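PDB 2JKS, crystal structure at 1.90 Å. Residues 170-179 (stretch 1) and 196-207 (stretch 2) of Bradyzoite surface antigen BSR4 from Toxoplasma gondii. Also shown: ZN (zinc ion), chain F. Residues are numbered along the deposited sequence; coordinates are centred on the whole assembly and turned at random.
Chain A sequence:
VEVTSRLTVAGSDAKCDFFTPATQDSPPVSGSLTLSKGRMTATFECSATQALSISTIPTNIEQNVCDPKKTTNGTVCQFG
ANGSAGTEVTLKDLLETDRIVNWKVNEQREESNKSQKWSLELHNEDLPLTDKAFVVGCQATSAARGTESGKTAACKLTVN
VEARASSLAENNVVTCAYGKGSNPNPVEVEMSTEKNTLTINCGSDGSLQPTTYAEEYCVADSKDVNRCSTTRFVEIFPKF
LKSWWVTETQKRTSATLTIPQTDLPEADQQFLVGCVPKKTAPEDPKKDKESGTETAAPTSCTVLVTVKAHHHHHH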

ATOM      1  N   GLU A 170      -2.284 -12.774  14.542  1.00 34.74           N
ATOM      2  CA  GLU A 170      -2.807 -13.367  15.784  1.00 35.49           C
ATOM      3  C   GLU A 170      -3.972 -12.627  16.383  1.00 34.69           C
ATOM      4  O   GLU A 170      -4.142 -11.368  16.233  1.00 34.87           O
ATOM      5  CB  GLU A 170      -1.700 -13.544  16.843  1.00 37.61           C
ATOM      6  CG  GLU A 170      -0.684 -14.634  16.472  1.00 41.71           C
ATOM      7  CD  GLU A 170      -1.313 -16.053  16.394  1.00 50.08           C
ATOM      8  OE1 GLU A 170      -2.215 -16.367  17.218  1.00 53.34           O
ATOM      9  OE2 GLU A 170      -0.899 -16.853  15.510  1.00 52.26           O
ATOM     10  N   ASN A 171      -4.807 -13.414  17.050  1.00 33.65           N
ATOM     11  CA  ASN A 171      -5.988 -12.904  17.679  1.00 33.57           C
ATOM     12  C   ASN A 171      -6.955 -12.503  16.579  1.00 30.86           C
ATOM     13  O   ASN A 171      -7.856 -11.691  16.809  1.00 29.79           O
ATOM     14  CB  ASN A 171      -5.662 -11.708  18.595  1.00 35.95           C
ATOM     15  CG  ASN A 171      -4.772 -12.092  19.761  1.00 42.60           C
ATOM     16  OD1 ASN A 171      -5.011 -13.103  20.430  1.00 49.46           O
ATOM     17  ND2 ASN A 171      -3.724 -11.295  20.008  1.00 48.31           N
ATOM     18  N   ASN A 172      -6.805 -13.133  15.402  1.00 28.10           N
ATOM     19  CA  ASN A 172      -7.821 -13.063  14.338  1.00 27.37           C
ATOM     20  C   ASN A 172      -8.094 -11.622  13.875  1.00 27.35           C
ATOM     21  O   ASN A 172      -9.256 -11.189  13.639  1.00 25.28           O
ATOM     22  CB  ASN A 172      -9.120 -13.724  14.813  1.00 28.99           C
ATOM     23  CG  ASN A 172      -9.223 -15.185  14.450  1.00 27.52           C
ATOM     24  OD1 ASN A 172      -8.338 -15.776  13.793  1.00 25.36           O
ATOM     25  ND2 ASN A 172     -10.336 -15.785  14.844  1.00 23.11           N
ATOM     26  N   VAL A 173      -6.992 -10.897  13.713  1.00 25.88           N
ATOM     27  CA  VAL A 173      -7.021  -9.529  13.209  1.00 25.87           C
ATOM     28  C   VAL A 173      -6.644  -9.509  11.728  1.00 26.07           C
ATOM     29  O   VAL A 173      -5.537  -9.953  11.344  1.00 26.60           O
ATOM     30  CB  VAL A 173      -6.098  -8.603  14.045  1.00 25.77           C
ATOM     31  CG1 VAL A 173      -6.073  -7.172  13.480  1.00 25.72           C
ATOM     32  CG2 VAL A 173      -6.541  -8.596  15.532  1.00 25.95           C
ATOM     33  N   VAL A 174      -7.594  -9.090  10.895  1.00 25.57           N
ATOM     34  CA  VAL A 174      -7.376  -9.044   9.463  1.00 24.62           C
ATOM     35  C   VAL A 174      -7.042  -7.618   9.036  1.00 25.35           C
ATOM     36  O   VAL A 174      -7.744  -6.646   9.420  1.00 23.43           O
ATOM     37  CB  VAL A 174      -8.578  -9.575   8.654  1.00 24.86           C
ATOM     38  CG1 VAL A 174      -8.287  -9.449   7.163  1.00 26.12           C
ATOM     39  CG2 VAL A 174      -8.854 -10.994   9.077  1.00 23.99           C
ATOM     40  N   THR A 175      -5.904  -7.517   8.347  1.00 24.94           N
ATOM     41  CA  THR A 175      -5.460  -6.286   7.640  1.00 26.50           C
ATOM     42  C   THR A 175      -5.723  -6.407   6.153  1.00 25.54           C
ATOM     43  O   THR A 175      -5.091  -7.203   5.454  1.00 26.25           O
ATOM     44  CB  THR A 175      -3.951  -5.985   7.889  1.00 27.22           C
ATOM     45  OG1 THR A 175      -3.723  -5.941   9.304  1.00 29.05           O
ATOM     46  CG2 THR A 175      -3.529  -4.649   7.258  1.00 29.69           C
ATOM     47  N   CYS A 176      -6.697  -5.637   5.677  1.00 23.79           N
ATOM     48  CA  CYS A 176      -7.097  -5.677   4.267  1.00 24.29           C
ATOM     49  C   CYS A 176      -6.288  -4.645   3.475  1.00 23.76           C
ATOM     50  O   CYS A 176      -6.016  -3.553   3.962  1.00 24.76           O
ATOM     51  CB  CYS A 176      -8.608  -5.381   4.090  1.00 24.94           C
ATOM     52  SG  CYS A 176      -9.702  -6.793   4.445  1.00 26.82           S
ATOM     53  N   ALA A 177      -5.915  -5.042   2.270  1.00 23.92           N
ATOM     54  CA  ALA A 177      -5.322  -4.139   1.276  1.00 25.22           C
ATOM     55  C   ALA A 177      -5.979  -4.403  -0.088  1.00 25.43           C
ATOM     56  O   ALA A 177      -6.845  -5.274  -0.219  1.00 24.18           O
ATOM     57  CB  ALA A 177      -3.798  -4.307   1.242  1.00 25.51           C
ATOM     58  N   TYR A 178      -5.596  -3.626  -1.106  1.00 25.28           N
ATOM     59  CA  TYR A 178      -6.444  -3.413  -2.274  1.00 25.46           C
ATOM     60  C   TYR A 178      -5.583  -3.258  -3.539  1.00 28.04           C
ATOM     61  O   TYR A 178      -6.112  -2.946  -4.627  1.00 28.56           O
ATOM     62  CB  TYR A 178      -7.309  -2.126  -2.089  1.00 23.95           C
ATOM     63  CG  TYR A 178      -7.993  -2.064  -0.738  1.00 27.07           C
ATOM     64  CD1 TYR A 178      -9.126  -2.862  -0.477  1.00 24.92           C
ATOM     65  CD2 TYR A 178      -7.474  -1.280   0.299  1.00 23.75           C
ATOM     66  CE1 TYR A 178      -9.695  -2.900   0.771  1.00 27.07           C
ATOM     67  CE2 TYR A 178      -8.062  -1.284   1.528  1.00 25.34           C
ATOM     68  CZ  TYR A 178      -9.147  -2.118   1.766  1.00 24.34           C
ATOM     69  OH  TYR A 178      -9.718  -2.080   2.981  1.00 26.07           O
ATOM     70  N   GLY A 179      -4.281  -3.520  -3.408  1.00 28.07           N
ATOM     71  CA  GLY A 179      -3.373  -3.523  -4.565  1.00 29.28           C
ATOM     72  C   GLY A 179      -3.670  -4.593  -5.577  1.00 29.59           C
ATOM     73  O   GLY A 179      -4.325  -5.584  -5.260  1.00 29.38           O
TER
HETATM   74 ZN    ZN F1320      -5.536   6.420   0.152  1.00 51.81          ZN
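Stretch 2, residues 196-207: NTLTINCGSDGS

Stretch 2 pairs with stretch 1 as a parallel β-strand: residues 197-201 run beside 173-175, the two N-to-C directions differing by 18° and the axes approaching to 4.8 Å. Asn196 precedes the strand, its CA-to-CB bond pointing away from stretch 1. At Thr197 the backbone is extended (phi/psi -119/160°), and its O accepts a hydrogen bond from Asn172 ND2 at 3.1 Å. A water joins Thr197 OG1 (2.7 Å), Asn171 O (2.8 Å) and Thr199 OG1 (2.9 Å), a role suited to the polar threonines on this partly exposed part of the sheet.

Leu198 points its CA-to-CB bond away, yet its end returns, CD1 lying 4.3 Å from Val174 CG2. Thr199 sits opposite Val173, with CA atoms 4.7 Å apart. Both its N and its O turn to stretch 1, bonding residues before and after Val173: Thr199 N donates to Asn172 O (3.0 Å) and Thr199 O accepts from Val174 N (2.7 Å). Ile200 faces the buried side with Val174; its CD1 reaches Val174 CB at 4.0 Å, and its branched, apolar chain also brings CG2 to 4.4 Å from Cys176 SG. Asn201 repeats the pattern of Thr199: Asn201 N donates to Val174 O (2.8 Å), and Asn201 O accepts from Cys176 N (3.1 Å). Asn201 ND2 donates a hydrogen bond to a water at 2.5 Å, which also binds Thr175 OG1 at 2.8 Å.

At Cys202 the chain leaves the strand conformation (phi/psi -85/-18°), and Cys202 O accepts a short 2.6 Å hydrogen bond from Tyr178 OH. A type I turn follows from Gly203, whose positive phi favours glycine, through Ser204 to Gly206. Asp205 lays its O over one face of the Tyr178 ring, while its OD1 binds ZN at 2.0 Å. At Gly206, CA lies 3.4 Å from Tyr178 OH; a CB here would clash with that hydroxyl. Ser207 continues the extended chain, its CA-to-CB bond pointing away.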

ATOM      1  N   ASN A 196     -12.904 -16.653  19.557  1.00 24.66           N
ATOM      2  CA  ASN A 196     -14.290 -16.252  19.374  1.00 25.88           C
ATOM      3  C   ASN A 196     -14.421 -14.803  18.908  1.00 25.42           C
ATOM      4  O   ASN A 196     -15.511 -14.267  18.885  1.00 26.82           O
ATOM      5  CB  ASN A 196     -15.084 -16.478  20.668  1.00 26.36           C
ATOM      6  CG  ASN A 196     -14.583 -15.587  21.798  1.00 28.66           C
ATOM      7  OD1 ASN A 196     -13.395 -15.440  21.933  1.00 29.32           O
ATOM      8  ND2 ASN A 196     -15.488 -14.964  22.562  1.00 28.92           N
ATOM      9  N   THR A 197     -13.306 -14.191  18.499  1.00 27.06           N
ATOM     10  CA  THR A 197     -13.352 -12.830  17.932  1.00 26.76           C
ATOM     11  C   THR A 197     -12.857 -12.735  16.483  1.00 26.32           C
ATOM     12  O   THR A 197     -12.179 -13.588  16.006  1.00 26.20           O
ATOM     13  CB  THR A 197     -12.604 -11.809  18.790  1.00 26.34           C
ATOM     14  OG1 THR A 197     -11.201 -12.040  18.666  1.00 29.03           O
ATOM     15  CG2 THR A 197     -13.018 -11.936  20.250  1.00 26.22           C
ATOM     16  N   LEU A 198     -13.253 -11.663  15.807  1.00 25.62           N
ATOM     17  CA  LEU A 198     -12.803 -11.370  14.472  1.00 25.43           C
ATOM     18  C   LEU A 198     -12.698  -9.845  14.361  1.00 24.93           C
ATOM     19  O   LEU A 198     -13.684  -9.168  14.557  1.00 24.14           O
ATOM     20  CB  LEU A 198     -13.874 -11.860  13.498  1.00 24.43           C
ATOM     21  CG  LEU A 198     -13.563 -11.569  12.031  1.00 24.17           C
ATOM     22  CD1 LEU A 198     -12.235 -12.183  11.524  1.00 27.35           C
ATOM     23  CD2 LEU A 198     -14.811 -11.996  11.148  1.00 27.25           C
ATOM     24  N   THR A 199     -11.527  -9.334  13.989  1.00 25.48           N
ATOM     25  CA  THR A 199     -11.360  -7.905  13.718  1.00 26.95           C
ATOM     26  C   THR A 199     -11.015  -7.725  12.269  1.00 26.09           C
ATOM     27  O   THR A 199     -10.076  -8.358  11.770  1.00 27.91           O
ATOM     28  CB  THR A 199     -10.233  -7.300  14.559  1.00 27.60           C
ATOM     29  OG1 THR A 199     -10.509  -7.550  15.944  1.00 26.29           O
ATOM     30  CG2 THR A 199     -10.101  -5.760  14.303  1.00 28.04           C
ATOM     31  N   ILE A 200     -11.739  -6.824  11.625  1.00 25.78           N
ATOM     32  CA  ILE A 200     -11.456  -6.436  10.264  1.00 26.44           C
ATOM     33  C   ILE A 200     -11.042  -4.989  10.219  1.00 26.33           C
ATOM     34  O   ILE A 200     -11.792  -4.109  10.633  1.00 25.92           O
ATOM     35  CB  ILE A 200     -12.701  -6.615   9.370  1.00 27.11           C
ATOM     36  CG1 ILE A 200     -13.348  -8.011   9.565  1.00 26.55           C
ATOM     37  CG2 ILE A 200     -12.374  -6.315   7.874  1.00 26.67           C
ATOM     38  CD1 ILE A 200     -12.523  -9.178   9.118  1.00 25.90           C
ATOM     39  N   ASN A 201      -9.812  -4.763   9.768  1.00 26.49           N
ATOM     40  CA  ASN A 201      -9.312  -3.407   9.556  1.00 26.22           C
ATOM     41  C   ASN A 201      -9.257  -3.084   8.064  1.00 26.00           C
ATOM     42  O   ASN A 201      -8.423  -3.660   7.316  1.00 23.85           O
ATOM     43  CB  ASN A 201      -7.955  -3.218  10.207  1.00 26.82           C
ATOM     44  CG  ASN A 201      -7.999  -3.396  11.725  1.00 28.76           C
ATOM     45  OD1 ASN A 201      -8.945  -2.947  12.404  1.00 32.26           O
ATOM     46  ND2 ASN A 201      -7.008  -4.091  12.257  1.00 28.13           N
ATOM     47  N   CYS A 202     -10.168  -2.203   7.608  1.00 23.56           N
ATOM     48  CA  CYS A 202     -10.129  -1.798   6.203  1.00 24.44           C
ATOM     49  C   CYS A 202      -9.141  -0.633   5.916  1.00 25.00           C
ATOM     50  O   CYS A 202      -8.737  -0.452   4.778  1.00 24.27           O
ATOM     51  CB  CYS A 202     -11.516  -1.394   5.651  1.00 24.33           C
ATOM     52  SG  CYS A 202     -12.781  -2.682   5.817  1.00 25.29           S
ATOM     53  N   GLY A 203      -8.737   0.108   6.944  1.00 27.46           N
ATOM     54  CA  GLY A 203      -7.799   1.245   6.694  1.00 29.37           C
ATOM     55  C   GLY A 203      -8.616   2.361   6.046  1.00 31.74           C
ATOM     56  O   GLY A 203      -9.818   2.209   5.817  1.00 31.41           O
ATOM     57  N   SER A 204      -7.989   3.498   5.744  1.00 33.00           N
ATOM     58  CA  SER A 204      -8.778   4.616   5.281  1.00 33.73           C
ATOM     59  C   SER A 204      -9.103   4.452   3.799  1.00 32.51           C
ATOM     60  O   SER A 204      -9.932   5.168   3.299  1.00 31.83           O
ATOM     61  CB  SER A 204      -8.058   5.953   5.563  1.00 34.89           C
ATOM     62  OG  SER A 204      -6.805   5.937   4.896  1.00 38.28           O
ATOM     63  N   ASP A 205      -8.499   3.467   3.124  1.00 31.93           N
ATOM     64  CA  ASP A 205      -8.728   3.237   1.688  1.00 31.40           C
ATOM     65  C   ASP A 205      -9.889   2.276   1.397  1.00 30.39           C
ATOM     66  O   ASP A 205     -10.228   2.017   0.230  1.00 28.96           O
ATOM     67  CB  ASP A 205      -7.450   2.663   1.065  1.00 33.04           C
ATOM     68  CG  ASP A 205      -6.376   3.721   0.901  1.00 36.61           C
ATOM     69  OD1 ASP A 205      -6.759   4.832   0.523  1.00 37.82           O
ATOM     70  OD2 ASP A 205      -5.171   3.450   1.134  1.00 41.54           O
ATOM     71  N   GLY A 206     -10.498   1.758   2.447  1.00 28.23           N
ATOM     72  CA  GLY A 206     -11.495   0.722   2.244  1.00 28.72           C
ATOM     73  C   GLY A 206     -12.729   0.904   3.070  1.00 28.65           C
ATOM     74  O   GLY A 206     -12.793   1.785   3.943  1.00 29.33           O
ATOM     75  N   SER A 207     -13.720   0.074   2.776  1.00 27.18           N
ATOM     76  CA  SER A 207     -15.041   0.165   3.425  1.00 26.58           C
ATOM     77  C   SER A 207     -15.462  -1.227   3.765  1.00 25.33           C
ATOM     78  O   SER A 207     -15.323  -2.121   2.930  1.00 24.82           O
ATOM     79  CB  SER A 207     -16.086   0.751   2.456  1.00 25.42           C
ATOM     80  OG  SER A 207     -15.766   2.102   2.156  1.00 32.85           O
TER
HETATM   81  O   HOH W   1     -10.263 -10.258  16.902  1.00 31.34           O
HETATM   82  O   HOH W   2      -4.782  -4.141  11.103  1.00 35.22           O
HETATM   83  O   HOH W   3      -6.122  -2.240   6.352  1.00 30.61           O
HETATM   84  O   HOH W   4      -6.711   8.517  -0.205  1.00 67.90           O